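Protein A52 (Vaccinia virus, PDB 2VVW) suppresses the host innate immune response with a Bcl-2-like fold, associating with IRAK2 to inhibit NF-kappa-B signalling and with TRAF6 to activate p38. Local coordinates at residues A[79-82]-A[83-87]; A[120-123]-A[124-128]; A[47-50]-A[51-54]; A[39-43]-A[44-48]. All blocks are in the same frame, centred on the assembly; numbering follows the deposited sequence. Where two conformers were deposited one is given.

How the contacts relate
All four contacts are local turns of a predominantly helical, Bcl-2-like chain, each made within a turn or so of continuous chain. Contacts 1 and 2 lie on neighbouring helices and pack together: Phe80 CE2 reaches Ala128 CB at 3.7 Å, and their centres are 13 Å apart. Contacts 4 and 3 follow each other, sharing Glu47 and Ile48 of helix 43-49, with centres 10 Å apart. Contact 1 is farthest from contact 4, about 27 Å between centres on opposite sides of the chain's centre. Lys123 and Trp122 of contact 2 also bond to the second subunit, whereas contacts 1 and 3 do not touch it.

Contact 1: A[79-82]-A[83-87]; sequences NFID and YIKVQ
The Phe80 side chain leaves the helix with CG opposite the backbone N (chi1 175°), while Ile84, one turn later, holds CG1 beside its own N (chi1 -67°). These two settings bring the Ile84 CG1 methylene over a face of the Phe80 ring, 4.1 Å from the ring centroid and displaced toward the rim, as a CH-pi contact. The terminal CD1 of Ile84 continues along the same ring and approaches Phe80 CE1 at 3.9 Å. Both residues face inward: Phe80 also packs on Cys106, Val109 and Ala128, and Ile84 on Leu105.

Ile81 and Lys85 repeat the spacing on the next strip of the helix. The branch methyl Ile81 CG2 lies 4.2 Å from Lys85 CE, so the aliphatic part of the extended lysine runs past the isoleucine, and both touch Leu131. Asp82 and Val86 meet on the exposed side, where Asp82 OD1 stands 3.9 Å from Val86 CG2, an apolar partner that offers the carboxylate no bond.

Beneath these pairs the backbone is regularly bonded. Ile84 N gives its hydrogen to Phe80 O at 3.0 Å, and Val86 N gives its own to Asp82 O at 2.9 Å; Tyr83 and Lys85 likewise bond to Asn79 and Ile81. Tyr83 turns to Leu65, Lys68 and Phe59, and Asn79 ND2 bonds to Leu69 O. This is the i to i+4 pattern of an amphipathic alpha-helix, here helix 76-90, which packs against helices 96-115 and 123-132 of the Bcl-2-like bundle.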
loop_
_atom_site.group_PDB
_atom_site.type_symbol
_atom_site.label_atom_id
_atom_site.label_comp_id
_atom_site.label_asym_id
_atom_site.label_seq_id
_atom_site.Cartn_x
_atom_site.Cartn_y
_atom_site.Cartn_z
ATOM N N ASN A 79 15.279 5.851 -15.286
ATOM C CA ASN A 79 14.964 6.615 -16.517
ATOM C C ASN A 79 13.725 7.514 -16.341
ATOM O O ASN A 79 13.685 8.654 -16.812
ATOM C CB ASN A 79 14.732 5.658 -17.703
ATOM C CG ASN A 79 15.986 4.918 -18.125
ATOM O OD1 ASN A 79 17.094 5.234 -17.683
ATOM N ND2 ASN A 79 15.817 3.921 -18.993
ATOM N N PHE A 80 12.703 6.990 -15.663
ATOM C CA PHE A 80 11.525 7.779 -15.341
ATOM C C PHE A 80 11.863 8.990 -14.462
ATOM O O PHE A 80 11.420 10.097 -14.732
ATOM C CB PHE A 80 10.499 6.911 -14.640
ATOM C CG PHE A 80 9.284 7.664 -14.167
ATOM C CD1 PHE A 80 8.429 8.255 -15.069
ATOM C CD2 PHE A 80 9.003 7.771 -12.813
ATOM C CE1 PHE A 80 7.296 8.943 -14.626
ATOM C CE2 PHE A 80 7.884 8.458 -12.374
ATOM C CZ PHE A 80 7.034 9.031 -13.281
ATOM N N ILE A 81 12.645 8.765 -13.412
ATOM C CA ILE A 81 13.040 9.859 -12.507
ATOM C C ILE A 81 13.875 10.906 -13.278
ATOM O O ILE A 81 13.682 12.129 -13.102
ATOM C CB ILE A 81 13.790 9.312 -11.267
ATOM C CG1 ILE A 81 12.852 8.464 -10.372
ATOM C CG2 ILE A 81 14.430 10.434 -10.433
ATOM C CD1 ILE A 81 11.675 9.251 -9.729
ATOM N N ASP A 82 14.802 10.442 -14.121
ATOM C CA ASP A 82 15.628 11.344 -14.933
ATOM C C ASP A 82 14.707 12.234 -15.779
ATOM O O ASP A 82 14.889 13.448 -15.843
ATOM C CB ASP A 82 16.627 10.544 -15.785
ATOM C CG ASP A 82 17.464 11.417 -16.708
ATOM O OD1 ASP A 82 16.945 11.785 -17.773
ATOM O OD2 ASP A 82 18.641 11.720 -16.390
ATOM N N TYR A 83 13.691 11.611 -16.379
ATOM C CA TYR A 83 12.697 12.310 -17.210
ATOM C C TYR A 83 11.893 13.388 -16.480
ATOM O O TYR A 83 11.657 14.483 -17.013
ATOM C CB TYR A 83 11.753 11.267 -17.835
ATOM C CG TYR A 83 10.622 11.853 -18.639
ATOM C CD1 TYR A 83 10.817 12.254 -19.957
ATOM C CD2 TYR A 83 9.340 11.990 -18.089
ATOM C CE1 TYR A 83 9.771 12.815 -20.706
ATOM C CE2 TYR A 83 8.294 12.549 -18.831
ATOM C CZ TYR A 83 8.516 12.954 -20.136
ATOM O OH TYR A 83 7.486 13.501 -20.882
ATOM N N ILE A 84 11.473 13.071 -15.261
ATOM C CA ILE A 84 10.800 14.015 -14.386
ATOM C C ILE A 84 11.700 15.229 -14.118
ATOM O O ILE A 84 11.241 16.368 -14.147
ATOM C CB ILE A 84 10.394 13.337 -13.037
ATOM C CG1 ILE A 84 9.304 12.283 -13.257
ATOM C CG2 ILE A 84 9.970 14.377 -11.996
ATOM C CD1 ILE A 84 8.124 12.735 -14.116
ATOM N N LYS A 85 12.972 14.989 -13.861
ATOM C CA LYS A 85 13.943 16.084 -13.702
ATOM C C LYS A 85 14.102 16.938 -14.971
ATOM O O LYS A 85 14.188 18.168 -14.899
ATOM C CB LYS A 85 15.300 15.541 -13.222
ATOM C CG LYS A 85 15.285 15.080 -11.739
ATOM C CD LYS A 85 16.494 14.222 -11.373
ATOM C CE LYS A 85 16.597 13.980 -9.853
ATOM N NZ LYS A 85 17.808 13.160 -9.490
ATOM N N VAL A 86 14.132 16.284 -16.129
ATOM C CA VAL A 86 14.110 16.981 -17.408
ATOM C C VAL A 86 12.912 17.940 -17.506
ATOM O O VAL A 86 13.086 19.133 -17.786
ATOM C CB VAL A 86 14.105 15.979 -18.602
ATOM C CG1 VAL A 86 13.830 16.697 -19.945
ATOM C CG2 VAL A 86 15.438 15.224 -18.659
ATOM N N GLN A 87 11.705 17.423 -17.279
ATOM C CA GLN A 87 10.488 18.238 -17.425
ATOM C C GLN A 87 10.524 19.425 -16.496
ATOM O O GLN A 87 10.224 20.552 -16.898
ATOM C CB GLN A 87 9.215 17.432 -17.150
ATOM C CG GLN A 87 9.001 16.215 -17.987
ATOM C CD GLN A 87 9.328 16.408 -19.433
ATOM O OE1 GLN A 87 10.147 15.679 -19.993
ATOM N NE2 GLN A 87 8.693 17.382 -20.057
#

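Contact 2: A[120-123]-A[124-128]; sequences SRWK and YCLRA
Arg121 accepts the backbone hydrogen of Tyr124, N to O 2.7 Å. The same Arg121 O lies at the edge of the tyrosine ring, in its plane and 3.4 Å from Tyr124 CD2. The arginine side chain itself leads elsewhere, with NH2 bonded to Ser73 O.

Next, Trp122 has CG between its backbone N and carbonyl carbon (chi1 75°), which swings the indole over toward the following turn. There the six-membered ring meets the methyl end of Leu126, CZ3 to CD1 3.8 Å, at an oblique approach. Trp122 O takes the Cys125 backbone hydrogen at 3.0 Å, and Cys125 SG comes to 3.5 Å from the same Trp122 O. The indole packs on Met30 and Leu34 of its own chain, while its NE1 bonds to Tyr31 of the second subunit.

Lys123 bends back at chi2 (-71°), so that its CD rests 3.5 Å above the Trp122 ring plane, toward the rim. Its carbonyl O receives two weak bonds, from Leu126 N and Arg127 N. Beyond the bend, NZ forms salt bridges with Asp8 and Glu27 of the second subunit. Bonds spanning three residues give way to the first four-residue bond, the weak one from Arg127 N, as the chain enters helix 123-132. Trp122 and Lys123, the lysine chain lying over the rim of the indole, point polar groups across the subunit interface; two acidic partners probably favour the charged form of the lysine.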
loop_
_atom_site.group_PDB
_atom_site.type_symbol
_atom_site.label_atom_id
_atom_site.label_comp_id
_atom_site.label_asym_id
_atom_site.label_seq_id
_atom_site.Cartn_x
_atom_site.Cartn_y
_atom_site.Cartn_z
ATOM N N SER A 120 6.787 -3.399 -7.148
ATOM C CA SER A 120 7.410 -2.433 -6.212
ATOM C C SER A 120 7.800 -1.062 -6.800
ATOM O O SER A 120 8.177 -0.124 -6.062
ATOM C CB SER A 120 8.669 -3.064 -5.604
ATOM O OG SER A 120 9.639 -3.302 -6.603
ATOM N N ARG A 121 7.734 -0.937 -8.118
ATOM C CA ARG A 121 8.131 0.310 -8.794
ATOM C C ARG A 121 7.191 1.483 -8.557
ATOM O O ARG A 121 7.618 2.655 -8.688
ATOM C CB ARG A 121 8.290 0.086 -10.302
ATOM C CG ARG A 121 9.485 -0.744 -10.635
ATOM C CD ARG A 121 9.958 -0.550 -12.072
ATOM N NE ARG A 121 11.199 -1.274 -12.264
ATOM C CZ ARG A 121 11.858 -1.381 -13.416
ATOM N NH1 ARG A 121 11.421 -0.777 -14.510
ATOM N NH2 ARG A 121 12.978 -2.086 -13.454
ATOM N N TRP A 122 5.946 1.186 -8.162
ATOM C CA TRP A 122 4.972 2.218 -7.810
ATOM C C TRP A 122 5.577 3.203 -6.825
ATOM O O TRP A 122 5.249 4.373 -6.847
ATOM C CB TRP A 122 3.670 1.608 -7.252
ATOM C CG TRP A 122 3.750 1.080 -5.851
ATOM C CD1 TRP A 122 4.134 -0.178 -5.466
ATOM C CD2 TRP A 122 3.422 1.776 -4.652
ATOM N NE1 TRP A 122 4.073 -0.304 -4.104
ATOM C CE2 TRP A 122 3.639 0.879 -3.573
ATOM C CE3 TRP A 122 2.985 3.074 -4.372
ATOM C CZ2 TRP A 122 3.446 1.246 -2.241
ATOM C CZ3 TRP A 122 2.795 3.437 -3.043
ATOM C CH2 TRP A 122 3.022 2.517 -1.996
ATOM N N LYS A 123 6.478 2.735 -5.971
ATOM C CA LYS A 123 7.158 3.634 -5.011
ATOM C C LYS A 123 7.872 4.803 -5.694
ATOM O O LYS A 123 8.058 5.878 -5.092
ATOM C CB LYS A 123 8.159 2.849 -4.192
ATOM C CG LYS A 123 7.564 1.758 -3.290
ATOM C CD LYS A 123 6.813 2.321 -2.110
ATOM C CE LYS A 123 6.635 1.259 -1.007
ATOM N NZ LYS A 123 7.916 0.641 -0.519
ATOM N N TYR A 124 8.311 4.599 -6.933
ATOM C CA TYR A 124 8.996 5.670 -7.676
ATOM C C TYR A 124 8.055 6.828 -8.041
ATOM O O TYR A 124 8.511 7.950 -8.226
ATOM C CB TYR A 124 9.679 5.118 -8.937
ATOM C CG TYR A 124 10.959 4.409 -8.622
ATOM C CD1 TYR A 124 12.165 5.092 -8.645
ATOM C CD2 TYR A 124 10.965 3.060 -8.252
ATOM C CE1 TYR A 124 13.355 4.455 -8.344
ATOM C CE2 TYR A 124 12.154 2.414 -7.938
ATOM C CZ TYR A 124 13.345 3.116 -7.991
ATOM O OH TYR A 124 14.535 2.494 -7.681
ATOM N N CYS A 125 6.755 6.544 -8.188
ATOM C CA CYS A 125 5.767 7.610 -8.352
ATOM C C CYS A 125 5.829 8.596 -7.190
ATOM O O CYS A 125 5.751 9.797 -7.399
ATOM C CB CYS A 125 4.367 7.049 -8.478
ATOM S SG CYS A 125 4.186 5.899 -9.845
ATOM N N LEU A 126 5.992 8.092 -5.971
ATOM C CA LEU A 126 6.048 8.965 -4.801
ATOM C C LEU A 126 7.311 9.786 -4.828
ATOM O O LEU A 126 7.285 10.981 -4.482
ATOM C CB LEU A 126 5.986 8.185 -3.478
ATOM C CG LEU A 126 4.955 7.057 -3.358
ATOM C CD1 LEU A 126 5.078 6.309 -2.008
ATOM C CD2 LEU A 126 3.575 7.603 -3.572
ATOM N N ARG A 127 8.432 9.158 -5.202
ATOM C CA ARG A 127 9.705 9.890 -5.283
ATOM C C ARG A 127 9.561 11.018 -6.303
ATOM O O ARG A 127 9.992 12.123 -6.070
ATOM C CB ARG A 127 10.864 8.952 -5.665
ATOM C CG ARG A 127 12.252 9.562 -5.490
ATOM C CD ARG A 127 13.389 8.620 -5.905
ATOM N NE ARG A 127 13.348 7.303 -5.268
ATOM C CZ ARG A 127 14.325 6.394 -5.359
ATOM N NH1 ARG A 127 15.431 6.652 -6.048
ATOM N NH2 ARG A 127 14.203 5.216 -4.755
ATOM N N ALA A 128 8.936 10.722 -7.431
ATOM C CA ALA A 128 8.737 11.724 -8.484
ATOM C C ALA A 128 7.901 12.912 -7.990
ATOM O O ALA A 128 8.264 14.064 -8.227
ATOM C CB ALA A 128 8.058 11.068 -9.706
#

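Contact 3: A[47-50]-A[51-54]; sequences EIKK and FDND
Ile48 O is gripped by two donors: Phe51 N, 2.9 Å away, and a water molecule. That water also donates to Asp52 OD1 at 2.6 Å, so it bridges the isoleucine carbonyl and the aspartate. The other carboxylate oxygen, Asp52 OD2, forms a salt bridge with Arg32 of helix 21-35.

The next two carbonyls each take one backbone N-H. Lys49 O accepts Asp52 N at 3.2 Å in a nearly straight bond (N-H...O 166°), and Lys50 O accepts Asn53 N at 3.3 Å. All three backbone bonds span three residues instead of four. Within the first segment, the extended lysine chain carries Lys50 NZ back to Glu47 OE2, a salt bridge of 3.1 Å met on the syn side but 29° out of the carboxylate plane.

The apolar part centres on Phe51. With CG beside the backbone N (chi1 -65°), its ring lies flat over the preceding turn, and Ile48 CA sits squarely over the face, 4.1 Å from the centroid. Ile48 CG2 crosses at a slant near Phe51 CD2, 4.1 Å away, while Ile100 and Ile103 also pack on the phenylalanine. Where helix 43-49 passes into helix 51-59, the three-residue bonds, the bridging water and the Arg32 salt bridge together give partners to the carbonyls of Ile48, Lys49 and Lys50 and to both oxygens of Asp52, and the nearby arginine probably favours an ionised Asp52.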
loop_
_atom_site.group_PDB
_atom_site.type_symbol
_atom_site.label_atom_id
_atom_site.label_comp_id
_atom_site.label_asym_id
_atom_site.label_seq_id
_atom_site.Cartn_x
_atom_site.Cartn_y
_atom_site.Cartn_z
ATOM N N GLU A 47 -11.781 11.384 -9.794
ATOM C CA GLU A 47 -11.327 12.711 -10.239
ATOM C C GLU A 47 -9.837 12.723 -10.561
ATOM O O GLU A 47 -9.414 13.313 -11.571
ATOM C CB GLU A 47 -11.622 13.795 -9.193
ATOM C CG GLU A 47 -13.081 14.154 -9.082
ATOM C CD GLU A 47 -13.676 14.635 -10.402
ATOM O OE1 GLU A 47 -13.036 15.469 -11.073
ATOM O OE2 GLU A 47 -14.783 14.181 -10.761
ATOM N N ILE A 48 -9.048 12.076 -9.710
ATOM C CA ILE A 48 -7.611 12.026 -9.915
ATOM C C ILE A 48 -7.312 11.283 -11.222
ATOM O O ILE A 48 -6.415 11.669 -11.968
ATOM C CB ILE A 48 -6.868 11.405 -8.730
ATOM C CG1 ILE A 48 -7.053 12.272 -7.473
ATOM C CG2 ILE A 48 -5.366 11.285 -9.048
ATOM C CD1 ILE A 48 -6.563 11.640 -6.236
ATOM N N LYS A 49 -8.101 10.251 -11.512
ATOM C CA LYS A 49 -7.966 9.478 -12.746
ATOM C C LYS A 49 -8.140 10.344 -14.005
ATOM O O LYS A 49 -7.528 10.083 -15.044
ATOM C CB LYS A 49 -8.961 8.317 -12.729
ATOM C CG LYS A 49 -8.871 7.416 -13.947
ATOM C CD LYS A 49 -9.389 5.991 -13.697
ATOM C CE LYS A 49 -10.892 5.899 -13.644
ATOM N NZ LYS A 49 -11.370 4.549 -14.107
ATOM N N LYS A 50 -8.952 11.392 -13.906
ATOM C CA LYS A 50 -9.112 12.320 -15.012
ATOM C C LYS A 50 -7.808 13.054 -15.363
ATOM O O LYS A 50 -7.685 13.568 -16.469
ATOM C CB LYS A 50 -10.256 13.306 -14.734
ATOM C CG LYS A 50 -11.604 12.639 -14.604
ATOM C CD LYS A 50 -12.703 13.656 -14.387
ATOM C CE LYS A 50 -14.035 12.973 -14.110
ATOM N NZ LYS A 50 -15.109 13.967 -13.854
ATOM N N PHE A 51 -6.843 13.105 -14.439
ATOM C CA PHE A 51 -5.539 13.717 -14.702
ATOM C C PHE A 51 -4.753 13.037 -15.825
ATOM O O PHE A 51 -3.784 13.608 -16.327
ATOM C CB PHE A 51 -4.640 13.734 -13.453
ATOM C CG PHE A 51 -5.149 14.587 -12.304
ATOM C CD1 PHE A 51 -6.325 15.318 -12.380
ATOM C CD2 PHE A 51 -4.409 14.650 -11.131
ATOM C CE1 PHE A 51 -6.751 16.093 -11.311
ATOM C CE2 PHE A 51 -4.821 15.438 -10.056
ATOM C CZ PHE A 51 -5.994 16.162 -10.150
ATOM N N ASP A 52 -5.156 11.824 -16.209
ATOM C CA ASP A 52 -4.504 11.093 -17.295
ATOM C C ASP A 52 -4.603 11.836 -18.624
ATOM O O ASP A 52 -3.680 11.798 -19.415
ATOM C CB ASP A 52 -5.108 9.689 -17.453
ATOM C CG ASP A 52 -4.834 8.774 -16.252
ATOM O OD1 ASP A 52 -4.193 9.182 -15.251
ATOM O OD2 ASP A 52 -5.287 7.625 -16.330
ATOM N N ASN A 53 -5.735 12.482 -18.873
ATOM C CA ASN A 53 -5.927 13.298 -20.072
ATOM C C ASN A 53 -4.918 14.436 -20.142
ATOM O O ASN A 53 -4.331 14.677 -21.194
ATOM C CB ASN A 53 -7.339 13.904 -20.111
ATOM C CG ASN A 53 -8.437 12.859 -20.006
ATOM O OD1 ASN A 53 -9.404 13.034 -19.254
ATOM N ND2 ASN A 53 -8.296 11.765 -20.748
ATOM N N ASP A 54 -4.733 15.135 -19.023
ATOM C CA ASP A 54 -3.763 16.229 -18.931
ATOM C C ASP A 54 -2.351 15.755 -19.277
ATOM O O ASP A 54 -1.616 16.430 -20.004
ATOM C CB ASP A 54 -3.752 16.841 -17.521
ATOM C CG ASP A 54 -5.112 17.368 -17.094
ATOM O OD1 ASP A 54 -5.219 18.571 -16.779
ATOM O OD2 ASP A 54 -6.076 16.573 -17.075
HETATM O O HOH W 1 -4.280 9.898 -12.711
#

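Contact 4: A[39-43]-A[44-48]; sequences IKYGR and LFNEI
Tyr41 and Phe45 form a T-shaped aromatic pair: an edge of the Phe45 ring points at a face of Tyr41, with the centroids 5.4 Å apart and the planes at 83°. Phe45 CD2 stands over the middle of the tyrosine ring, and the Phe45 CB methylene closes in on Tyr41 CD2 at 3.5 Å. The phenylalanine torsion (chi1 -80°) leans the ring back toward the loop that precedes its helix. Phe45 also meets Tyr28 edge-to-face, so it links the loop to helix 21-35; Tyr41 itself touches Leu10 and Arg32.

Asn46 approaches Tyr41 obliquely, its amide plane 39° from the ring, and brings OD1 to 3.5 Å from Tyr41 CB. Its backbone completes the first turn, Asn46 N giving its hydrogen to Gly42 O at 3.0 Å.

Arg43, the first residue of the helix, contributes mainly through its backbone. Its O accepts Glu47 N at 3.0 Å and also receives a water hydrogen at 2.9 Å. The same water donates to Glu47 OE2, the oxygen that also pairs with Lys50. On the amino side, Arg43 N bonds to the carboxylate oxygen OD1 of Asp13, and Leu44 makes a backbone bond with Tyr12.

Gly42 occupies the N-cap position and has no side chain with which to receive the first amide hydrogens; Asp13, distant in sequence, accepts the one on Arg43. This is a helix N-terminus with glycine at the N-cap, where an edge-to-face pair spaced i to i+4 packs the incoming loop on the first turn of helix 43-49.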
loop_
_atom_site.group_PDB
_atom_site.type_symbol
_atom_site.label_atom_id
_atom_site.label_comp_id
_atom_site.label_asym_id
_atom_site.label_seq_id
_atom_site.Cartn_x
_atom_site.Cartn_y
_atom_site.Cartn_z
ATOM N N ILE A 39 -11.547 -1.995 -10.881
ATOM C CA ILE A 39 -11.818 -1.978 -9.448
ATOM C C ILE A 39 -12.720 -0.768 -9.239
ATOM O O ILE A 39 -12.494 0.275 -9.868
ATOM C CB ILE A 39 -10.516 -1.744 -8.631
ATOM C CG1 ILE A 39 -9.594 -2.960 -8.705
ATOM C CG2 ILE A 39 -10.810 -1.438 -7.179
ATOM C CD1 ILE A 39 -10.195 -4.216 -8.150
ATOM N N LYS A 40 -13.716 -0.904 -8.360
ATOM C CA LYS A 40 -14.549 0.224 -7.937
ATOM C C LYS A 40 -13.730 1.244 -7.144
ATOM O O LYS A 40 -13.160 0.917 -6.104
ATOM C CB LYS A 40 -15.733 -0.256 -7.088
ATOM N N TYR A 41 -13.674 2.466 -7.671
ATOM C CA TYR A 41 -13.041 3.632 -7.037
ATOM C C TYR A 41 -14.131 4.584 -6.566
ATOM O O TYR A 41 -15.207 4.650 -7.167
ATOM C CB TYR A 41 -12.206 4.420 -8.058
ATOM C CG TYR A 41 -10.818 3.913 -8.411
ATOM C CD1 TYR A 41 -10.319 2.706 -7.927
ATOM C CD2 TYR A 41 -10.011 4.649 -9.294
ATOM C CE1 TYR A 41 -9.037 2.261 -8.290
ATOM C CE2 TYR A 41 -8.738 4.215 -9.659
ATOM C CZ TYR A 41 -8.255 3.020 -9.160
ATOM O OH TYR A 41 -6.998 2.592 -9.531
ATOM N N GLY A 42 -13.835 5.381 -5.543
ATOM C CA GLY A 42 -14.746 6.438 -5.113
ATOM C C GLY A 42 -14.642 7.645 -6.022
ATOM O O GLY A 42 -13.908 7.629 -7.023
ATOM N N ARG A 43 -15.385 8.696 -5.685
ATOM C CA ARG A 43 -15.374 9.920 -6.472
ATOM C C ARG A 43 -14.011 10.606 -6.422
ATOM O O ARG A 43 -13.586 11.239 -7.390
ATOM C CB ARG A 43 -16.461 10.876 -5.987
ATOM C CG ARG A 43 -17.853 10.377 -6.312
ATOM C CD ARG A 43 -18.877 11.486 -6.311
ATOM N NE ARG A 43 -19.666 11.514 -5.088
ATOM C CZ ARG A 43 -20.636 10.648 -4.789
ATOM N NH1 ARG A 43 -20.941 9.650 -5.619
ATOM N NH2 ARG A 43 -21.297 10.771 -3.640
ATOM N N LEU A 44 -13.316 10.481 -5.303
ATOM C CA LEU A 44 -12.021 11.148 -5.170
ATOM C C LEU A 44 -10.992 10.602 -6.169
ATOM O O LEU A 44 -10.424 11.354 -6.948
ATOM C CB LEU A 44 -11.500 11.030 -3.740
ATOM C CG LEU A 44 -10.083 11.555 -3.507
ATOM C CD1 LEU A 44 -9.974 13.011 -3.930
ATOM C CD2 LEU A 44 -9.685 11.351 -2.036
ATOM N N PHE A 45 -10.727 9.305 -6.114
ATOM C CA PHE A 45 -9.845 8.644 -7.084
ATOM C C PHE A 45 -10.352 8.811 -8.519
ATOM O O PHE A 45 -9.554 8.985 -9.428
ATOM C CB PHE A 45 -9.703 7.134 -6.778
ATOM C CG PHE A 45 -8.721 6.807 -5.656
ATOM C CD1 PHE A 45 -8.216 7.783 -4.823
ATOM C CD2 PHE A 45 -8.337 5.494 -5.438
ATOM C CE1 PHE A 45 -7.336 7.450 -3.806
ATOM C CE2 PHE A 45 -7.447 5.156 -4.436
ATOM C CZ PHE A 45 -6.962 6.135 -3.610
ATOM N N ASN A 46 -11.664 8.756 -8.722
ATOM C CA ASN A 46 -12.202 8.967 -10.076
ATOM C C ASN A 46 -11.871 10.368 -10.651
ATOM O O ASN A 46 -11.666 10.514 -11.861
ATOM C CB ASN A 46 -13.705 8.660 -10.141
ATOM C CG ASN A 46 -14.004 7.162 -10.288
ATOM O OD1 ASN A 46 -13.180 6.379 -10.781
ATOM N ND2 ASN A 46 -15.195 6.765 -9.867
ATOM N N GLU A 47 -11.781 11.384 -9.794
ATOM C CA GLU A 47 -11.327 12.711 -10.239
ATOM C C GLU A 47 -9.837 12.723 -10.561
ATOM O O GLU A 47 -9.414 13.313 -11.571
ATOM C CB GLU A 47 -11.622 13.795 -9.193
ATOM C CG GLU A 47 -13.081 14.154 -9.082
ATOM C CD GLU A 47 -13.676 14.635 -10.402
ATOM O OE1 GLU A 47 -13.036 15.469 -11.073
ATOM O OE2 GLU A 47 -14.783 14.181 -10.761
ATOM N N ILE A 48 -9.048 12.076 -9.710
ATOM C CA ILE A 48 -7.611 12.026 -9.915
ATOM C C ILE A 48 -7.312 11.283 -11.222
ATOM O O ILE A 48 -6.415 11.669 -11.968
ATOM C CB ILE A 48 -6.868 11.405 -8.730
ATOM C CG1 ILE A 48 -7.053 12.272 -7.473
ATOM C CG2 ILE A 48 -5.366 11.285 -9.048
ATOM C CD1 ILE A 48 -6.563 11.640 -6.236
HETATM O O HOH W 2 -15.661 11.945 -9.322
#